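Local coordinates for protein PAN2-PAN3 deadenylation complex catalytic subunit pan2 (Neurospora crassa, PDB 4CZX) that probably shortens mRNA poly(A) tails as catalytic subunit of the PAN deadenylation complex, represented here by its N-terminal WD40 beta-propeller domain, at residues I184-Q189 with K232-M237; N202-T207 with D272-S277. One frame throughout, in Å; residues are numbered along the deposited sequence. Where two conformers were deposited one is given.

Contacts 1 and 2 join three successive blades of the propeller through the sheet 194-200, 204-210, 225-230 and 235-241. Contact 1 (184-189 with 232-237) lies at the surface, at the start of one of that sheet's outermost strands, 235-241, whereas contact 2 (202-207 with 272-277) is largely buried and uses its second strand. Both are apolar. Contact 1, however, is made by a methionine methyl, lysine methylenes and an alanine beside an indole, while contact 2 sets leucine methyls against a phenyl ring and a valine. The two meet at the middle blade: within it Met237 SD lies 3.4 Å from Phe204 CE1, and from the preceding blade Trp188 reaches Ile205 and Thr207.

Contact 1: residues I184-Q189 with K232-M237; sequences IKKQWQ and KNMSAM
The methyl of Met234 presses against the root of Lys186, with CE 3.7 Å from Lys186 CB, and more loosely against Lys185, whose CB stands 4.4 Å from the same CE. The methionine chain turns at both chi2 and chi3, which carries its methyl to the base of the two lysines. The Lys186 chain runs mainly along its own strand, and its CE comes to 4.0 Å from Met234 O, a van der Waals approach of a methylene to a carbonyl. Two residues further along each segment, Ala236 CB sits 3.9 Å from Trp188 NE1 and 4.3 Å from Trp188 CD1, meeting the five-membered part of the indole obliquely. A chi1 of 174° carries the indole on along the strand, which brings its NE1 side beside Ala236 CB.

The segments run nearly parallel, yet CA of Lys186 is 8.1 Å from CA of Met234 and CA of Trp188 7.7 Å from CA of Ala236, too far for pairing in one sheet. Residues 184-189 are the outermost strand of one propeller blade, and 232-237 form the turn leading into the outermost strand, 235-241, of the next; the two are bridged mainly by side chains.

Irregular backbone sets up the first pair of contacts. Lys185 and Lys186 both face Ile176 in a classic beta bulge, and the CB atoms of both successive lysines are directed at Met234. Across from them, Met234 and Ser235 face Asp230 in a G1 bulge. Lys185 then turns its tail away from the contact into a salt bridge with Asp178, leaving its CB as the part near the methyl. Met234 also packs on Tyr164 and Phe229. The indole of Trp188, the buried member of the contact, meets the Phe229 ring at about 45° and rests on Val174 within its own blade.

Contact 2: residues N202-T207 with D272-S277; sequences NDFIVT and DLLNPS
Leu273 lays its CD1 methyl over one face of the Phe204 ring. CD1 is 4.0 Å from the ring centroid and 18° off the ring normal, the geometry of a CH-pi contact. Its offset is toward the rim, as its 3.8 Å distance to Phe204 CG confirms. The leucine and the phenylalanine pass alongside each other, pointing opposite ways. With chi2 of Leu273 at -172°, CD1 lies at the extended end of the chain, where it also meets Val206 CG1 at 4.0 Å; a single methyl thus fits against both Phe204 and Val206. Leu274 adds a second, looser touch, its CD2 approaching Phe204 CZ obliquely at 4.2 Å.

In the turn that bears both leucines, Asp272 OD1 accepts from Asn275 N at 2.8 Å through its anti lone pair, an Asx motif. Asp272 OD2 is held separately by Thr257.

Phe204 and Val206 project from the second strand of their blade, while Leu273 and Leu274 belong to the loop joining strands 267-272 and 279-283 of the next. Met251, on strand 248-251 of that same next blade, packs on Phe204, Val206 and Leu273 alike.

Contact 1: residues I184-Q189 with K232-M237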
ATOM      1  N   ILE A 184      -5.021 -20.001 -47.015  1.00 38.88           N
ATOM      2  CA  ILE A 184      -6.455 -20.264 -47.138  1.00 36.71           C
ATOM      3  C   ILE A 184      -6.755 -21.292 -48.224  1.00 40.24           C
ATOM      4  O   ILE A 184      -6.450 -21.074 -49.394  1.00 43.82           O
ATOM      5  CB  ILE A 184      -7.231 -18.971 -47.454  1.00 38.23           C
ATOM      6  CG1 ILE A 184      -6.936 -17.909 -46.398  1.00 40.57           C
ATOM      7  CG2 ILE A 184      -8.733 -19.259 -47.562  1.00 42.75           C
ATOM      8  CD1 ILE A 184      -7.459 -16.519 -46.763  1.00 46.07           C
ATOM      9  N   LYS A 185      -7.362 -22.408 -47.833  1.00 38.01           N
ATOM     10  CA  LYS A 185      -7.753 -23.443 -48.787  1.00 44.22           C
ATOM     11  C   LYS A 185      -9.149 -23.179 -49.351  1.00 47.14           C
ATOM     12  O   LYS A 185      -9.452 -23.539 -50.490  1.00 46.78           O
ATOM     13  CB  LYS A 185      -7.714 -24.823 -48.124  1.00 46.74           C
ATOM     14  CG  LYS A 185      -6.348 -25.206 -47.564  1.00 50.92           C
ATOM     15  CD  LYS A 185      -6.221 -26.716 -47.383  1.00 65.04           C
ATOM     16  CE  LYS A 185      -4.917 -27.231 -47.984  1.00 65.53           C
ATOM     17  NZ  LYS A 185      -4.547 -28.568 -47.444  1.00 67.81           N
ATOM     18  N   LYS A 186      -9.995 -22.546 -48.545  1.00 44.08           N
ATOM     19  CA  LYS A 186     -11.400 -22.377 -48.889  1.00 42.19           C
ATOM     20  C   LYS A 186     -12.046 -21.339 -47.974  1.00 41.83           C
ATOM     21  O   LYS A 186     -11.731 -21.286 -46.787  1.00 39.20           O
ATOM     22  CB  LYS A 186     -12.122 -23.719 -48.775  1.00 45.13           C
ATOM     23  CG  LYS A 186     -13.624 -23.676 -48.940  1.00 52.59           C
ATOM     24  CD  LYS A 186     -14.017 -23.633 -50.398  1.00 62.47           C
ATOM     25  CE  LYS A 186     -15.340 -24.354 -50.628  1.00 70.12           C
ATOM     26  NZ  LYS A 186     -15.772 -24.268 -52.047  1.00 71.23           N
ATOM     27  N   GLN A 187     -12.926 -20.504 -48.527  1.00 36.12           N
ATOM     28  CA  GLN A 187     -13.695 -19.559 -47.723  0.50 41.73           C
ATOM     29  C   GLN A 187     -15.178 -19.934 -47.758  1.00 45.64           C
ATOM     30  O   GLN A 187     -15.725 -20.239 -48.826  1.00 46.85           O
ATOM     31  CB  GLN A 187     -13.474 -18.126 -48.221  0.50 40.51           C
ATOM     32  CG  GLN A 187     -11.996 -17.735 -48.278  0.50 40.65           C
ATOM     33  CD  GLN A 187     -11.761 -16.251 -48.501  0.50 45.88           C
ATOM     34  OE1 GLN A 187     -11.300 -15.839 -49.565  0.50 50.11           O
ATOM     35  NE2 GLN A 187     -12.055 -15.441 -47.485  0.50 42.44           N
ATOM     36  N   TRP A 188     -15.813 -19.920 -46.591  1.00 39.25           N
ATOM     37  CA  TRP A 188     -17.205 -20.319 -46.446  1.00 40.54           C
ATOM     38  C   TRP A 188     -18.019 -19.159 -45.881  1.00 40.86           C
ATOM     39  O   TRP A 188     -17.674 -18.608 -44.837  1.00 36.53           O
ATOM     40  CB  TRP A 188     -17.285 -21.555 -45.536  1.00 39.94           C
ATOM     41  CG  TRP A 188     -18.660 -22.028 -45.160  1.00 41.22           C
ATOM     42  CD1 TRP A 188     -19.754 -22.135 -45.977  1.00 48.14           C
ATOM     43  CD2 TRP A 188     -19.081 -22.468 -43.866  1.00 39.71           C
ATOM     44  NE1 TRP A 188     -20.829 -22.611 -45.264  1.00 44.85           N
ATOM     45  CE2 TRP A 188     -20.441 -22.824 -43.966  1.00 39.38           C
ATOM     46  CE3 TRP A 188     -18.438 -22.590 -42.624  1.00 36.22           C
ATOM     47  CZ2 TRP A 188     -21.171 -23.296 -42.875  1.00 39.23           C
ATOM     48  CZ3 TRP A 188     -19.166 -23.055 -41.542  1.00 36.95           C
ATOM     49  CH2 TRP A 188     -20.521 -23.398 -41.674  1.00 38.79           C
ATOM     50  N   GLN A 189     -19.090 -18.780 -46.570  1.00 37.49           N
ATOM     51  CA  GLN A 189     -19.941 -17.699 -46.074  1.00 41.16           C
ATOM     52  C   GLN A 189     -20.937 -18.260 -45.065  1.00 42.26           C
ATOM     53  O   GLN A 189     -21.962 -18.821 -45.441  1.00 47.62           O
ATOM     54  CB  GLN A 189     -20.678 -17.007 -47.219  1.00 39.18           C
ATOM     55  CG  GLN A 189     -21.436 -15.781 -46.765  1.00 47.50           C
ATOM     56  CD  GLN A 189     -20.513 -14.636 -46.450  1.00 52.42           C
ATOM     57  OE1 GLN A 189     -19.716 -14.226 -47.293  1.00 55.34           O
ATOM     58  NE2 GLN A 189     -20.598 -14.117 -45.228  1.00 53.32           N
ATOM     59  N   LYS A 232     -14.746 -33.095 -44.457  1.00 56.38           N
ATOM     60  CA  LYS A 232     -14.203 -34.251 -45.146  1.00 62.12           C
ATOM     61  C   LYS A 232     -14.213 -34.015 -46.653  1.00 62.83           C
ATOM     62  O   LYS A 232     -13.205 -34.203 -47.331  1.00 66.21           O
ATOM     63  CB  LYS A 232     -15.003 -35.506 -44.780  1.00 67.28           C
ATOM     64  CG  LYS A 232     -14.377 -36.824 -45.219  1.00 74.83           C
ATOM     65  CD  LYS A 232     -15.340 -37.980 -44.970  1.00 80.07           C
ATOM     66  CE  LYS A 232     -14.856 -39.271 -45.619  1.00 89.02           C
ATOM     67  NZ  LYS A 232     -13.563 -39.736 -45.042  1.00 93.42           N
ATOM     68  N   ASN A 233     -15.355 -33.576 -47.166  1.00 57.79           N
ATOM     69  CA  ASN A 233     -15.511 -33.359 -48.596  1.00 56.02           C
ATOM     70  C   ASN A 233     -15.503 -31.883 -48.998  1.00 55.82           C
ATOM     71  O   ASN A 233     -15.784 -31.552 -50.150  1.00 55.11           O
ATOM     72  CB  ASN A 233     -16.802 -34.031 -49.076  1.00 64.93           C
ATOM     73  CG  ASN A 233     -16.899 -35.484 -48.629  1.00 67.60           C
ATOM     74  OD1 ASN A 233     -16.231 -36.360 -49.180  1.00 70.13           O
ATOM     75  ND2 ASN A 233     -17.728 -35.744 -47.621  1.00 66.05           N
ATOM     76  N   MET A 234     -15.189 -31.011 -48.037  1.00 56.90           N
ATOM     77  CA  MET A 234     -15.036 -29.565 -48.260  1.00 51.84           C
ATOM     78  C   MET A 234     -16.196 -28.895 -48.991  1.00 47.94           C
ATOM     79  O   MET A 234     -15.988 -28.215 -49.994  1.00 52.41           O
ATOM     80  CB  MET A 234     -13.740 -29.282 -49.023  1.00 51.54           C
ATOM     81  CG  MET A 234     -12.478 -29.626 -48.242  1.00 50.81           C
ATOM     82  SD  MET A 234     -12.249 -28.564 -46.800  1.00 52.72           S
ATOM     83  CE  MET A 234     -11.464 -27.141 -47.545  1.00 52.43           C
ATOM     84  N   SER A 235     -17.411 -29.068 -48.479  1.00 44.36           N
ATOM     85  CA  SER A 235     -18.575 -28.400 -49.050  1.00 50.31           C
ATOM     86  C   SER A 235     -19.600 -28.088 -47.967  1.00 48.43           C
ATOM     87  O   SER A 235     -19.624 -28.728 -46.916  1.00 44.24           O
ATOM     88  CB  SER A 235     -19.215 -29.253 -50.159  1.00 58.12           C
ATOM     89  OG  SER A 235     -19.853 -30.399 -49.622  1.00 56.19           O
ATOM     90  N   ALA A 236     -20.456 -27.107 -48.228  1.00 45.83           N
ATOM     91  CA  ALA A 236     -21.464 -26.726 -47.250  1.00 41.64           C
ATOM     92  C   ALA A 236     -22.518 -27.819 -47.135  1.00 48.09           C
ATOM     93  O   ALA A 236     -22.767 -28.559 -48.084  1.00 46.45           O
ATOM     94  CB  ALA A 236     -22.112 -25.388 -47.623  1.00 45.14           C
ATOM     95  N   MET A 237     -23.126 -27.919 -45.962  1.00 48.43           N
ATOM     96  CA  MET A 237     -24.225 -28.845 -45.734  1.00 43.45           C
ATOM     97  C   MET A 237     -25.491 -28.055 -45.442  1.00 48.55           C
ATOM     98  O   MET A 237     -25.451 -26.827 -45.318  1.00 45.58           O
ATOM     99  CB  MET A 237     -23.891 -29.799 -44.582  1.00 43.89           C
ATOM    100  CG  MET A 237     -22.825 -30.834 -44.943  1.00 51.97           C
ATOM    101  SD  MET A 237     -22.206 -31.781 -43.533  1.00 66.60           S
ATOM    102  CE  MET A 237     -23.738 -32.392 -42.837  1.00 65.36           C
TER

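Contact 2: residues N202-T207 with D272-S277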
ATOM      1  N   ASN A 202     -13.175 -33.371 -36.797  1.00 36.85           N
ATOM      2  CA  ASN A 202     -12.402 -33.654 -37.998  1.00 33.28           C
ATOM      3  C   ASN A 202     -13.304 -33.679 -39.237  1.00 32.74           C
ATOM      4  O   ASN A 202     -12.820 -33.509 -40.353  1.00 45.15           O
ATOM      5  CB  ASN A 202     -11.621 -34.987 -37.872  1.00 35.25           C
ATOM      6  CG  ASN A 202     -10.466 -34.898 -36.875  1.00 51.03           C
ATOM      7  OD1 ASN A 202      -9.907 -33.820 -36.636  1.00 56.01           O
ATOM      8  ND2 ASN A 202     -10.105 -36.034 -36.284  1.00 52.87           N
ATOM      9  N   ASP A 203     -14.612 -33.869 -39.048  1.00 34.79           N
ATOM     10  CA  ASP A 203     -15.524 -33.984 -40.190  1.00 35.48           C
ATOM     11  C   ASP A 203     -16.453 -32.784 -40.428  1.00 37.51           C
ATOM     12  O   ASP A 203     -17.042 -32.670 -41.510  1.00 38.86           O
ATOM     13  CB  ASP A 203     -16.390 -35.236 -40.056  1.00 38.89           C
ATOM     14  CG  ASP A 203     -15.579 -36.513 -40.119  1.00 49.45           C
ATOM     15  OD1 ASP A 203     -14.452 -36.492 -40.670  1.00 44.66           O
ATOM     16  OD2 ASP A 203     -16.082 -37.539 -39.619  1.00 51.26           O
ATOM     17  N   PHE A 204     -16.611 -31.909 -39.436  1.00 35.33           N
ATOM     18  CA  PHE A 204     -17.569 -30.809 -39.558  1.00 32.41           C
ATOM     19  C   PHE A 204     -17.088 -29.476 -39.009  1.00 33.34           C
ATOM     20  O   PHE A 204     -16.273 -29.425 -38.088  1.00 34.52           O
ATOM     21  CB  PHE A 204     -18.880 -31.149 -38.835  1.00 33.45           C
ATOM     22  CG  PHE A 204     -19.548 -32.401 -39.332  1.00 37.03           C
ATOM     23  CD1 PHE A 204     -20.369 -32.370 -40.448  1.00 42.64           C
ATOM     24  CD2 PHE A 204     -19.367 -33.602 -38.670  1.00 38.41           C
ATOM     25  CE1 PHE A 204     -20.988 -33.539 -40.903  1.00 46.28           C
ATOM     26  CE2 PHE A 204     -19.981 -34.770 -39.123  1.00 39.36           C
ATOM     27  CZ  PHE A 204     -20.793 -34.727 -40.234  1.00 41.27           C
ATOM     28  N   ILE A 205     -17.618 -28.397 -39.581  1.00 30.12           N
ATOM     29  CA  ILE A 205     -17.652 -27.105 -38.901  1.00 30.65           C
ATOM     30  C   ILE A 205     -19.099 -26.742 -38.592  1.00 34.38           C
ATOM     31  O   ILE A 205     -19.992 -26.990 -39.410  1.00 33.60           O
ATOM     32  CB  ILE A 205     -17.045 -25.965 -39.734  1.00 33.17           C
ATOM     33  CG1 ILE A 205     -15.760 -26.406 -40.432  1.00 35.13           C
ATOM     34  CG2 ILE A 205     -16.835 -24.713 -38.851  1.00 28.74           C
ATOM     35  CD1 ILE A 205     -15.201 -25.338 -41.357  1.00 35.10           C
ATOM     36  N   VAL A 206     -19.328 -26.167 -37.414  1.00 28.83           N
ATOM     37  CA  VAL A 206     -20.641 -25.634 -37.073  1.00 28.92           C
ATOM     38  C   VAL A 206     -20.489 -24.218 -36.511  1.00 32.85           C
ATOM     39  O   VAL A 206     -19.559 -23.930 -35.754  1.00 28.74           O
ATOM     40  CB  VAL A 206     -21.394 -26.534 -36.064  1.00 28.15           C
ATOM     41  CG1 VAL A 206     -21.969 -27.765 -36.756  1.00 31.18           C
ATOM     42  CG2 VAL A 206     -20.480 -26.921 -34.882  1.00 30.97           C
ATOM     43  N   THR A 207     -21.382 -23.314 -36.910  1.00 31.15           N
ATOM     44  CA  THR A 207     -21.297 -21.941 -36.425  1.00 31.16           C
ATOM     45  C   THR A 207     -22.650 -21.378 -36.047  1.00 30.05           C
ATOM     46  O   THR A 207     -23.689 -21.813 -36.565  1.00 31.58           O
ATOM     47  CB  THR A 207     -20.671 -20.970 -37.462  1.00 34.11           C
ATOM     48  OG1 THR A 207     -21.510 -20.900 -38.624  1.00 37.17           O
ATOM     49  CG2 THR A 207     -19.253 -21.403 -37.846  1.00 31.16           C
ATOM     50  N   ASP A 272     -28.603 -34.617 -34.178  1.00 46.49           N
ATOM     51  CA  ASP A 272     -27.758 -35.257 -35.169  1.00 49.01           C
ATOM     52  C   ASP A 272     -27.726 -34.413 -36.430  1.00 48.43           C
ATOM     53  O   ASP A 272     -28.767 -34.097 -36.999  1.00 52.26           O
ATOM     54  CB  ASP A 272     -28.240 -36.665 -35.500  1.00 56.66           C
ATOM     55  CG  ASP A 272     -27.390 -37.312 -36.566  1.00 65.18           C
ATOM     56  OD1 ASP A 272     -27.635 -37.031 -37.757  1.00 73.98           O
ATOM     57  OD2 ASP A 272     -26.471 -38.083 -36.222  1.00 69.43           O
ATOM     58  N   LEU A 273     -26.518 -34.064 -36.863  1.00 42.83           N
ATOM     59  CA  LEU A 273     -26.330 -33.212 -38.029  1.00 39.57           C
ATOM     60  C   LEU A 273     -26.891 -33.834 -39.302  1.00 50.01           C
ATOM     61  O   LEU A 273     -27.410 -33.129 -40.164  1.00 59.53           O
ATOM     62  CB  LEU A 273     -24.848 -32.910 -38.234  1.00 35.66           C
ATOM     63  CG  LEU A 273     -24.211 -32.045 -37.138  1.00 33.89           C
ATOM     64  CD1 LEU A 273     -22.796 -31.636 -37.524  1.00 43.06           C
ATOM     65  CD2 LEU A 273     -25.070 -30.822 -36.885  1.00 36.74           C
ATOM     66  N   LEU A 274     -26.780 -35.153 -39.412  1.00 52.79           N
ATOM     67  CA  LEU A 274     -27.151 -35.855 -40.642  1.00 62.66           C
ATOM     68  C   LEU A 274     -28.666 -35.997 -40.796  1.00 76.62           C
ATOM     69  O   LEU A 274     -29.170 -36.115 -41.914  1.00 89.09           O
ATOM     70  CB  LEU A 274     -26.480 -37.227 -40.682  1.00 56.58           C
ATOM     71  CG  LEU A 274     -24.954 -37.148 -40.580  1.00 55.26           C
ATOM     72  CD1 LEU A 274     -24.327 -38.527 -40.492  1.00 62.06           C
ATOM     73  CD2 LEU A 274     -24.382 -36.367 -41.751  1.00 52.03           C
ATOM     74  N   ASN A 275     -29.387 -35.998 -39.677  1.00 72.47           N
ATOM     75  CA  ASN A 275     -30.846 -35.907 -39.716  1.00 74.66           C
ATOM     76  C   ASN A 275     -31.427 -35.257 -38.472  1.00 65.59           C
ATOM     77  O   ASN A 275     -31.548 -35.898 -37.425  1.00 67.05           O
ATOM     78  CB  ASN A 275     -31.493 -37.278 -39.903  1.00 76.99           C
ATOM     79  CG  ASN A 275     -32.989 -37.238 -39.640  1.00 79.43           C
ATOM     80  OD1 ASN A 275     -33.722 -36.480 -40.280  1.00 79.97           O
ATOM     81  ND2 ASN A 275     -33.444 -38.035 -38.678  1.00 81.57           N
ATOM     82  N   PRO A 276     -31.814 -33.979 -38.602  1.00 70.33           N
ATOM     83  CA  PRO A 276     -32.260 -33.106 -37.509  1.00 66.51           C
ATOM     84  C   PRO A 276     -33.609 -33.495 -36.922  1.00 67.06           C
ATOM     85  O   PRO A 276     -33.985 -32.949 -35.884  1.00 63.50           O
ATOM     86  CB  PRO A 276     -32.359 -31.725 -38.176  1.00 71.38           C
ATOM     87  CG  PRO A 276     -31.582 -31.836 -39.444  1.00 73.53           C
ATOM     88  CD  PRO A 276     -31.753 -33.257 -39.882  1.00 71.03           C
ATOM     89  N   SER A 277     -34.324 -34.413 -37.568  1.00 61.46           N
ATOM     90  CA  SER A 277     -35.677 -34.740 -37.134  1.00 74.87           C
ATOM     91  C   SER A 277     -35.664 -35.301 -35.715  1.00 78.58           C
ATOM     92  O   SER A 277     -36.538 -34.981 -34.906  1.00 81.99           O
ATOM     93  CB  SER A 277     -36.341 -35.729 -38.100  1.00 76.29           C
ATOM     94  OG  SER A 277     -35.711 -36.996 -38.058  1.00 76.87           O
TER